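PDB 7A9X: RNA-binding protein RMD9, mitochondrial from Saccharomyces cerevisiae S288C, which binds a dodecameric sequence element in the 3'-UTRs of mitochondrial mRNAs and takes part in the processing or stability of these transcripts. Local coordinates for residues Glu208-Tyr220 / His244-Ala258. Numbering follows the deposited sequence.
Sequences EPKVVGFMLPLLY and HPNLYSGLIKVFIKA. With nucleotides of chain B.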
ATOM      1  N   GLU A 208       9.241 -24.318 -16.766  1.00 74.13           N
ATOM      2  CA  GLU A 208       8.018 -24.395 -17.544  1.00 76.45           C
ATOM      3  C   GLU A 208       7.628 -23.012 -18.069  1.00 81.60           C
ATOM      4  O   GLU A 208       7.987 -21.991 -17.473  1.00 81.75           O
ATOM      5  CB  GLU A 208       6.889 -24.976 -16.697  1.00 77.32           C
ATOM      6  CG  GLU A 208       7.086 -26.442 -16.337  1.00 79.45           C
ATOM      7  CD  GLU A 208       5.965 -26.992 -15.479  1.00 84.56           C
ATOM      8  OE1 GLU A 208       6.200 -27.994 -14.769  1.00 88.27           O
ATOM      9  OE2 GLU A 208       4.852 -26.424 -15.513  1.00 84.09           O
ATOM     10  N   PRO A 209       6.896 -22.955 -19.188  1.00 82.55           N
ATOM     11  CA  PRO A 209       6.586 -21.649 -19.802  1.00 83.70           C
ATOM     12  C   PRO A 209       5.896 -20.663 -18.874  1.00 79.33           C
ATOM     13  O   PRO A 209       6.191 -19.462 -18.938  1.00 75.67           O
ATOM     14  CB  PRO A 209       5.687 -22.034 -20.986  1.00 80.27           C
ATOM     15  CG  PRO A 209       6.119 -23.412 -21.345  1.00 76.13           C
ATOM     16  CD  PRO A 209       6.486 -24.080 -20.048  1.00 77.99           C
ATOM     17  N   LYS A 210       4.983 -21.122 -18.015  1.00 78.02           N
ATOM     18  CA  LYS A 210       4.278 -20.179 -17.153  1.00 78.48           C
ATOM     19  C   LYS A 210       5.195 -19.601 -16.085  1.00 76.36           C
ATOM     20  O   LYS A 210       4.968 -18.480 -15.618  1.00 72.56           O
ATOM     21  CB  LYS A 210       3.056 -20.838 -16.516  1.00 78.52           C
ATOM     22  CG  LYS A 210       3.342 -22.049 -15.643  1.00 85.92           C
ATOM     23  CD  LYS A 210       2.046 -22.543 -15.022  1.00 96.21           C
ATOM     24  CE  LYS A 210       2.205 -23.900 -14.366  1.00106.68           C
ATOM     25  NZ  LYS A 210       0.893 -24.404 -13.867  1.00113.15           N
ATOM     26  N   VAL A 211       6.233 -20.342 -15.689  1.00 75.31           N
ATOM     27  CA  VAL A 211       7.219 -19.792 -14.766  1.00 74.75           C
ATOM     28  C   VAL A 211       8.135 -18.815 -15.493  1.00 75.47           C
ATOM     29  O   VAL A 211       8.513 -17.771 -14.945  1.00 76.36           O
ATOM     30  CB  VAL A 211       8.016 -20.925 -14.093  1.00 75.10           C
ATOM     31  CG1 VAL A 211       8.969 -20.359 -13.050  1.00 67.74           C
ATOM     32  CG2 VAL A 211       7.077 -21.944 -13.465  1.00 70.39           C
ATOM     33  N   VAL A 212       8.510 -19.138 -16.733  1.00 76.07           N
ATOM     34  CA  VAL A 212       9.307 -18.211 -17.533  1.00 76.31           C
ATOM     35  C   VAL A 212       8.540 -16.916 -17.765  1.00 73.79           C
ATOM     36  O   VAL A 212       9.114 -15.821 -17.731  1.00 71.23           O
ATOM     37  CB  VAL A 212       9.722 -18.867 -18.864  1.00 75.46           C
ATOM     38  CG1 VAL A 212      10.532 -17.892 -19.709  1.00 71.72           C
ATOM     39  CG2 VAL A 212      10.509 -20.141 -18.606  1.00 75.44           C
ATOM     40  N   GLY A 213       7.228 -17.023 -17.995  1.00 72.00           N
ATOM     41  CA  GLY A 213       6.417 -15.833 -18.192  1.00 72.97           C
ATOM     42  C   GLY A 213       6.475 -14.883 -17.013  1.00 73.81           C
ATOM     43  O   GLY A 213       6.589 -13.669 -17.191  1.00 73.25           O
ATOM     44  N   PHE A 214       6.398 -15.418 -15.790  1.00 72.66           N
ATOM     45  CA  PHE A 214       6.555 -14.558 -14.623  1.00 70.16           C
ATOM     46  C   PHE A 214       7.940 -13.937 -14.578  1.00 70.46           C
ATOM     47  O   PHE A 214       8.092 -12.799 -14.121  1.00 71.98           O
ATOM     48  CB  PHE A 214       6.308 -15.334 -13.327  1.00 61.14           C
ATOM     49  CG  PHE A 214       6.722 -14.579 -12.092  1.00 63.65           C
ATOM     50  CD1 PHE A 214       5.844 -13.703 -11.476  1.00 61.11           C
ATOM     51  CD2 PHE A 214       8.001 -14.716 -11.566  1.00 62.23           C
ATOM     52  CE1 PHE A 214       6.224 -12.992 -10.354  1.00 65.36           C
ATOM     53  CE2 PHE A 214       8.388 -14.003 -10.449  1.00 66.86           C
ATOM     54  CZ  PHE A 214       7.497 -13.143  -9.839  1.00 68.64           C
ATOM     55  N   MET A 215       8.957 -14.670 -15.037  1.00 75.15           N
ATOM     56  CA  MET A 215      10.334 -14.227 -14.858  1.00 74.35           C
ATOM     57  C   MET A 215      10.743 -13.160 -15.864  1.00 73.17           C
ATOM     58  O   MET A 215      11.599 -12.325 -15.551  1.00 74.67           O
ATOM     59  CB  MET A 215      11.280 -15.425 -14.944  1.00 78.95           C
ATOM     60  CG  MET A 215      11.405 -16.174 -13.635  1.00 85.99           C
ATOM     61  SD  MET A 215      12.086 -15.088 -12.370  1.00 95.43           S
ATOM     62  CE  MET A 215      11.408 -15.815 -10.887  1.00 97.97           C
ATOM     63  N   LEU A 216      10.143 -13.167 -17.057  1.00 74.01           N
ATOM     64  CA  LEU A 216      10.556 -12.239 -18.109  1.00 77.88           C
ATOM     65  C   LEU A 216      10.544 -10.779 -17.666  1.00 79.11           C
ATOM     66  O   LEU A 216      11.543 -10.083 -17.908  1.00 85.94           O
ATOM     67  CB  LEU A 216       9.688 -12.453 -19.354  1.00 77.89           C
ATOM     68  CG  LEU A 216       9.833 -13.792 -20.074  1.00 82.09           C
ATOM     69  CD1 LEU A 216       8.830 -13.903 -21.209  1.00 87.33           C
ATOM     70  CD2 LEU A 216      11.253 -13.966 -20.590  1.00 83.58           C
ATOM     71  N   PRO A 217       9.487 -10.252 -17.034  1.00 76.94           N
ATOM     72  CA  PRO A 217       9.548  -8.845 -16.599  1.00 79.03           C
ATOM     73  C   PRO A 217      10.661  -8.561 -15.605  1.00 80.99           C
ATOM     74  O   PRO A 217      11.224  -7.459 -15.621  1.00 82.37           O
ATOM     75  CB  PRO A 217       8.165  -8.612 -15.978  1.00 70.70           C
ATOM     76  CG  PRO A 217       7.289  -9.617 -16.629  1.00 69.05           C
ATOM     77  CD  PRO A 217       8.151 -10.826 -16.797  1.00 66.66           C
ATOM     78  N   LEU A 218      10.998  -9.518 -14.739  1.00 84.74           N
ATOM     79  CA  LEU A 218      12.099  -9.305 -13.804  1.00 83.67           C
ATOM     80  C   LEU A 218      13.443  -9.347 -14.519  1.00 87.61           C
ATOM     81  O   LEU A 218      14.362  -8.597 -14.169  1.00 88.20           O
ATOM     82  CB  LEU A 218      12.059 -10.346 -12.687  1.00 84.34           C
ATOM     83  CG  LEU A 218      10.800 -10.386 -11.820  1.00 90.73           C
ATOM     84  CD1 LEU A 218      10.995 -11.354 -10.666  1.00 87.12           C
ATOM     85  CD2 LEU A 218      10.447  -8.999 -11.310  1.00 99.95           C
ATOM     86  N   LEU A 219      13.577 -10.218 -15.523  1.00 88.14           N
ATOM     87  CA  LEU A 219      14.835 -10.316 -16.254  1.00 84.76           C
ATOM     88  C   LEU A 219      15.068  -9.086 -17.122  1.00 87.28           C
ATOM     89  O   LEU A 219      16.203  -8.610 -17.241  1.00 96.58           O
ATOM     90  CB  LEU A 219      14.851 -11.586 -17.107  1.00 81.10           C
ATOM     91  CG  LEU A 219      14.769 -12.905 -16.338  1.00 85.00           C
ATOM     92  CD1 LEU A 219      14.899 -14.091 -17.280  1.00 87.05           C
ATOM     93  CD2 LEU A 219      15.833 -12.960 -15.253  1.00 87.07           C
ATOM     94  N   TYR A 220      14.009  -8.557 -17.740  1.00 80.16           N
ATOM     95  CA  TYR A 220      14.165  -7.353 -18.545  1.00 88.45           C
ATOM     96  C   TYR A 220      14.485  -6.141 -17.681  1.00 94.16           C
ATOM     97  O   TYR A 220      15.205  -5.239 -18.124  1.00 97.50           O
ATOM     98  CB  TYR A 220      12.907  -7.088 -19.371  1.00 82.94           C
ATOM     99  CG  TYR A 220      13.006  -5.812 -20.172  1.00 85.55           C
ATOM    100  CD1 TYR A 220      13.751  -5.764 -21.344  1.00 85.09           C
ATOM    101  CD2 TYR A 220      12.375  -4.650 -19.746  1.00 80.40           C
ATOM    102  CE1 TYR A 220      13.855  -4.598 -22.077  1.00 86.02           C
ATOM    103  CE2 TYR A 220      12.473  -3.478 -20.473  1.00 84.19           C
ATOM    104  CZ  TYR A 220      13.214  -3.460 -21.637  1.00 88.17           C
ATOM    105  OH  TYR A 220      13.315  -2.297 -22.363  1.00 93.52           O
ATOM    106  N   HIS A 244       1.301 -20.897 -23.100  1.00 78.83           N
ATOM    107  CA  HIS A 244       0.677 -20.610 -21.818  1.00 79.60           C
ATOM    108  C   HIS A 244       0.368 -19.120 -21.702  1.00 75.41           C
ATOM    109  O   HIS A 244       1.213 -18.282 -22.038  1.00 74.37           O
ATOM    110  CB  HIS A 244       1.570 -21.048 -20.658  1.00 70.38           C
ATOM    111  CG  HIS A 244       0.846 -21.123 -19.350  1.00 73.86           C
ATOM    112  ND1 HIS A 244       0.489 -20.002 -18.631  1.00 75.83           N
ATOM    113  CD2 HIS A 244       0.394 -22.184 -18.640  1.00 77.55           C
ATOM    114  CE1 HIS A 244      -0.146 -20.370 -17.532  1.00 73.71           C
ATOM    115  NE2 HIS A 244      -0.215 -21.688 -17.513  1.00 75.35           N
ATOM    116  N   PRO A 245      -0.829 -18.759 -21.235  1.00 71.45           N
ATOM    117  CA  PRO A 245      -1.183 -17.335 -21.126  1.00 69.40           C
ATOM    118  C   PRO A 245      -0.209 -16.520 -20.294  1.00 71.06           C
ATOM    119  O   PRO A 245       0.021 -15.346 -20.604  1.00 74.37           O
ATOM    120  CB  PRO A 245      -2.572 -17.374 -20.477  1.00 67.79           C
ATOM    121  CG  PRO A 245      -3.118 -18.712 -20.832  1.00 70.29           C
ATOM    122  CD  PRO A 245      -1.950 -19.645 -20.879  1.00 64.97           C
ATOM    123  N   ASN A 246       0.373 -17.102 -19.244  1.00 69.19           N
ATOM    124  CA  ASN A 246       1.322 -16.350 -18.431  1.00 65.41           C
ATOM    125  C   ASN A 246       2.608 -16.061 -19.196  1.00 73.23           C
ATOM    126  O   ASN A 246       3.318 -15.103 -18.871  1.00 70.85           O
ATOM    127  CB  ASN A 246       1.627 -17.106 -17.136  1.00 64.54           C
ATOM    128  CG  ASN A 246       2.047 -16.182 -16.009  1.00 67.75           C
ATOM    129  OD1 ASN A 246       1.582 -15.046 -15.922  1.00 73.96           O
ATOM    130  ND2 ASN A 246       2.933 -16.663 -15.141  1.00 64.76           N
ATOM    131  N   LEU A 247       2.933 -16.880 -20.201  1.00 75.28           N
ATOM    132  CA  LEU A 247       4.057 -16.557 -21.074  1.00 71.98           C
ATOM    133  C   LEU A 247       3.718 -15.372 -21.970  1.00 74.21           C
ATOM    134  O   LEU A 247       4.555 -14.485 -22.178  1.00 72.69           O
ATOM    135  CB  LEU A 247       4.448 -17.778 -21.909  1.00 71.66           C
ATOM    136  CG  LEU A 247       5.700 -17.656 -22.783  1.00 76.04           C
ATOM    137  CD1 LEU A 247       6.914 -17.288 -21.945  1.00 77.75           C
ATOM    138  CD2 LEU A 247       5.951 -18.946 -23.554  1.00 75.13           C
ATOM    139  N   TYR A 248       2.496 -15.343 -22.509  1.00 72.31           N
ATOM    140  CA  TYR A 248       2.009 -14.144 -23.183  1.00 74.44           C
ATOM    141  C   TYR A 248       2.124 -12.924 -22.280  1.00 76.76           C
ATOM    142  O   TYR A 248       2.650 -11.881 -22.688  1.00 81.61           O
ATOM    143  CB  TYR A 248       0.552 -14.334 -23.613  1.00 73.86           C
ATOM    144  CG  TYR A 248       0.348 -15.080 -24.912  1.00 77.12           C
ATOM    145  CD1 TYR A 248       0.715 -14.515 -26.127  1.00 78.23           C
ATOM    146  CD2 TYR A 248      -0.241 -16.339 -24.926  1.00 79.99           C
ATOM    147  CE1 TYR A 248       0.518 -15.189 -27.317  1.00 82.40           C
ATOM    148  CE2 TYR A 248      -0.443 -17.020 -26.110  1.00 82.36           C
ATOM    149  CZ  TYR A 248      -0.060 -16.440 -27.301  1.00 85.29           C
ATOM    150  OH  TYR A 248      -0.258 -17.113 -28.483  1.00 91.15           O
ATOM    151  N   SER A 249       1.647 -13.045 -21.037  1.00 77.41           N
ATOM    152  CA  SER A 249       1.534 -11.888 -20.155  1.00 73.68           C
ATOM    153  C   SER A 249       2.897 -11.273 -19.866  1.00 74.64           C
ATOM    154  O   SER A 249       3.083 -10.058 -19.996  1.00 75.14           O
ATOM    155  CB  SER A 249       0.841 -12.289 -18.853  1.00 70.05           C
ATOM    156  OG  SER A 249       0.701 -11.168 -17.998  1.00 76.24           O
ATOM    157  N   GLY A 250       3.864 -12.098 -19.465  1.00 63.52           N
ATOM    158  CA  GLY A 250       5.195 -11.579 -19.188  1.00 75.07           C
ATOM    159  C   GLY A 250       5.845 -10.955 -20.409  1.00 79.47           C
ATOM    160  O   GLY A 250       6.519  -9.926 -20.311  1.00 80.24           O
ATOM    161  N   LEU A 251       5.642 -11.565 -21.579  1.00 79.20           N
ATOM    162  CA  LEU A 251       6.237 -11.031 -22.799  1.00 81.74           C
ATOM    163  C   LEU A 251       5.585  -9.711 -23.201  1.00 80.29           C
ATOM    164  O   LEU A 251       6.267  -8.794 -23.676  1.00 78.06           O
ATOM    165  CB  LEU A 251       6.124 -12.055 -23.926  1.00 78.40           C
ATOM    166  CG  LEU A 251       7.060 -11.876 -25.123  1.00 90.53           C
ATOM    167  CD1 LEU A 251       8.501 -11.744 -24.660  1.00 95.33           C
ATOM    168  CD2 LEU A 251       6.913 -13.044 -26.084  1.00 92.28           C
ATOM    169  N   ILE A 252       4.270  -9.591 -23.010  1.00 76.82           N
ATOM    170  CA  ILE A 252       3.595  -8.324 -23.273  1.00 72.40           C
ATOM    171  C   ILE A 252       4.122  -7.234 -22.348  1.00 70.49           C
ATOM    172  O   ILE A 252       4.392  -6.109 -22.785  1.00 77.55           O
ATOM    173  CB  ILE A 252       2.070  -8.491 -23.139  1.00 72.72           C
ATOM    174  CG1 ILE A 252       1.533  -9.380 -24.259  1.00 69.40           C
ATOM    175  CG2 ILE A 252       1.372  -7.136 -23.155  1.00 69.39           C
ATOM    176  CD1 ILE A 252       0.146  -9.915 -23.997  1.00 68.56           C
ATOM    177  N   LYS A 253       4.290  -7.551 -21.062  1.00 67.60           N
ATOM    178  CA  LYS A 253       4.762  -6.553 -20.106  1.00 74.72           C
ATOM    179  C   LYS A 253       6.160  -6.062 -20.461  1.00 78.26           C
ATOM    180  O   LYS A 253       6.449  -4.864 -20.356  1.00 81.12           O
ATOM    181  CB  LYS A 253       4.738  -7.128 -18.690  1.00 70.11           C
ATOM    182  CG  LYS A 253       3.342  -7.393 -18.148  1.00 74.30           C
ATOM    183  CD  LYS A 253       3.386  -7.862 -16.701  1.00 76.59           C
ATOM    184  CE  LYS A 253       1.986  -8.053 -16.142  1.00 85.07           C
ATOM    185  NZ  LYS A 253       1.995  -8.378 -14.688  1.00 90.74           N
ATOM    186  N   VAL A 254       7.043  -6.975 -20.877  1.00 77.95           N
ATOM    187  CA  VAL A 254       8.389  -6.581 -21.285  1.00 77.91           C
ATOM    188  C   VAL A 254       8.321  -5.595 -22.444  1.00 81.37           C
ATOM    189  O   VAL A 254       8.962  -4.537 -22.424  1.00 90.16           O
ATOM    190  CB  VAL A 254       9.223  -7.824 -21.650  1.00 77.78           C
ATOM    191  CG1 VAL A 254      10.535  -7.413 -22.304  1.00 75.27           C
ATOM    192  CG2 VAL A 254       9.486  -8.672 -20.418  1.00 70.99           C
ATOM    193  N   PHE A 255       7.528  -5.924 -23.465  1.00 77.79           N
ATOM    194  CA  PHE A 255       7.431  -5.077 -24.648  1.00 82.59           C
ATOM    195  C   PHE A 255       6.745  -3.748 -24.359  1.00 86.80           C
ATOM    196  O   PHE A 255       7.001  -2.766 -25.065  1.00 90.57           O
ATOM    197  CB  PHE A 255       6.701  -5.832 -25.760  1.00 77.06           C
ATOM    198  CG  PHE A 255       7.535  -6.898 -26.409  1.00 88.87           C
ATOM    199  CD1 PHE A 255       8.863  -6.654 -26.717  1.00 93.28           C
ATOM    200  CD2 PHE A 255       7.001  -8.143 -26.701  1.00 85.79           C
ATOM    201  CE1 PHE A 255       9.643  -7.624 -27.313  1.00 86.58           C
ATOM    202  CE2 PHE A 255       7.777  -9.121 -27.297  1.00 85.13           C
ATOM    203  CZ  PHE A 255       9.100  -8.861 -27.603  1.00 84.37           C
ATOM    204  N   ILE A 256       5.882  -3.695 -23.343  1.00 83.00           N
ATOM    205  CA  ILE A 256       5.302  -2.422 -22.926  1.00 81.69           C
ATOM    206  C   ILE A 256       6.376  -1.530 -22.316  1.00 84.64           C
ATOM    207  O   ILE A 256       6.492  -0.346 -22.657  1.00 81.18           O
ATOM    208  CB  ILE A 256       4.140  -2.660 -21.944  1.00 79.12           C
ATOM    209  CG1 ILE A 256       2.934  -3.254 -22.673  1.00 79.51           C
ATOM    210  CG2 ILE A 256       3.759  -1.367 -21.239  1.00 76.01           C
ATOM    211  CD1 ILE A 256       1.758  -3.553 -21.762  1.00 77.60           C
ATOM    212  N   LYS A 257       7.175  -2.086 -21.401  1.00 84.05           N
ATOM    213  CA  LYS A 257       8.299  -1.343 -20.843  1.00 84.63           C
ATOM    214  C   LYS A 257       9.296  -0.949 -21.927  1.00 89.08           C
ATOM    215  O   LYS A 257       9.822   0.168 -21.919  1.00 86.78           O
ATOM    216  CB  LYS A 257       8.993  -2.170 -19.760  1.00 82.62           C
ATOM    217  CG  LYS A 257       8.250  -2.231 -18.436  1.00 88.20           C
ATOM    218  CD  LYS A 257       8.331  -0.907 -17.696  1.00 95.39           C
ATOM    219  CE  LYS A 257       7.694  -1.011 -16.320  1.00 95.76           C
ATOM    220  NZ  LYS A 257       7.849   0.252 -15.550  1.00102.61           N
ATOM    221  N   ALA A 258       9.568  -1.854 -22.870  1.00 83.29           N
ATOM    222  CA  ALA A 258      10.484  -1.536 -23.958  1.00 86.53           C
ATOM    223  C   ALA A 258       9.860  -0.622 -25.002  1.00 91.96           C
ATOM    224  O   ALA A 258      10.557  -0.215 -25.937  1.00 95.53           O
ATOM    225  CB  ALA A 258      10.979  -2.820 -24.622  1.00 85.98           C
TER
ATOM    226  P     A B   3      -3.318 -22.159 -15.738  1.00 72.48           P
ATOM    227  OP1   A B   3      -3.665 -20.758 -16.092  1.00 71.14           O
ATOM    228  OP2   A B   3      -1.894 -22.581 -15.701  1.00 78.11           O
ATOM    229  O5'   A B   3      -3.951 -22.466 -14.311  1.00 74.74           O
ATOM    230  C5'   A B   3      -5.312 -22.180 -14.039  1.00 71.43           C
ATOM    231  C4'   A B   3      -5.735 -22.774 -12.722  1.00 71.56           C
ATOM    232  O4'   A B   3      -5.613 -24.218 -12.780  1.00 73.34           O
ATOM    233  C3'   A B   3      -4.894 -22.375 -11.518  1.00 71.50           C
ATOM    234  O3'   A B   3      -5.276 -21.117 -10.987  1.00 69.80           O
ATOM    235  C2'   A B   3      -5.105 -23.540 -10.559  1.00 75.59           C
ATOM    236  O2'   A B   3      -6.345 -23.413  -9.877  1.00 77.29           O
ATOM    237  C1'   A B   3      -5.205 -24.721 -11.527  1.00 76.48           C
ATOM    238  N9    A B   3      -3.917 -25.417 -11.701  1.00 82.62           N
ATOM    239  C8    A B   3      -2.939 -25.158 -12.630  1.00 83.25           C
ATOM    240  N7    A B   3      -1.899 -25.952 -12.539  1.00 83.33           N
ATOM    241  C5    A B   3      -2.215 -26.791 -11.479  1.00 84.40           C
ATOM    242  C6    A B   3      -1.524 -27.857 -10.876  1.00 84.63           C
ATOM    243  N6    A B   3      -0.321 -28.277 -11.271  1.00 79.18           N
ATOM    244  N1    A B   3      -2.119 -28.485  -9.838  1.00 91.03           N
ATOM    245  C2    A B   3      -3.325 -28.065  -9.439  1.00 92.96           C
ATOM    246  N3    A B   3      -4.075 -27.077  -9.925  1.00 90.98           N
ATOM    247  C4    A B   3      -3.454 -26.473 -10.953  1.00 86.63           C
TER
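Lys210 and His244 meet by CH-pi packing: CB of Lys210 stands 3.3 Å from the centroid of the His244 ring, only 7° off the normal, while CD of Pro245 lies over the opposite face, toward its rim. CG of Lys210 lies between its own backbone N and carbonyl carbon (chi1 60°), which lays the extended chain across the imidazole, CD near NE2, and brings NZ 3.5 Å from N7 of A3 of chain B.

Polar bonds fix the same imidazole within its plane. ND1 accepts a hydrogen bond from the backbone N of Asn246 at 3.0 Å, so His244 caps helix 245-257 from the N-cap position, and on the other side of the ring NE2 donates to OP2 of A3 of chain B at 2.6 Å. Replacing His244 by alanine is likely to cost the phosphate this donor, the N of Asn246 its cap, and CB of Lys210 the ring it packs on. Across the helices, ND2 of Asn246 gives a bent bond to Lys210 O, 2.8 Å away.

The glycines permit backbone contact: a CB would clash with Asn246 O at Gly213 and with Gly213 O at Gly250. CA-H...O approaches run from Gly213 to Asn246 O and from Gly250 to Gly213 O, the latter 3.2 Å between CA and O.

Apolar packing is reciprocal knobs-into-holes: Leu216 enters among Leu247, Gly250, Leu251 and Val254, and Leu247 among Pro209, Val212, Gly213 and Leu216. Farther along, CG1 of Val254 lies over a face of the Tyr220 ring.

Axes 7.1 Å apart and 13° from parallel fit the stacking of first helices of successive pentatricopeptide repeats, inferred to be PPR2 and PPR3, whose N-terminal ends meet the bound RNA.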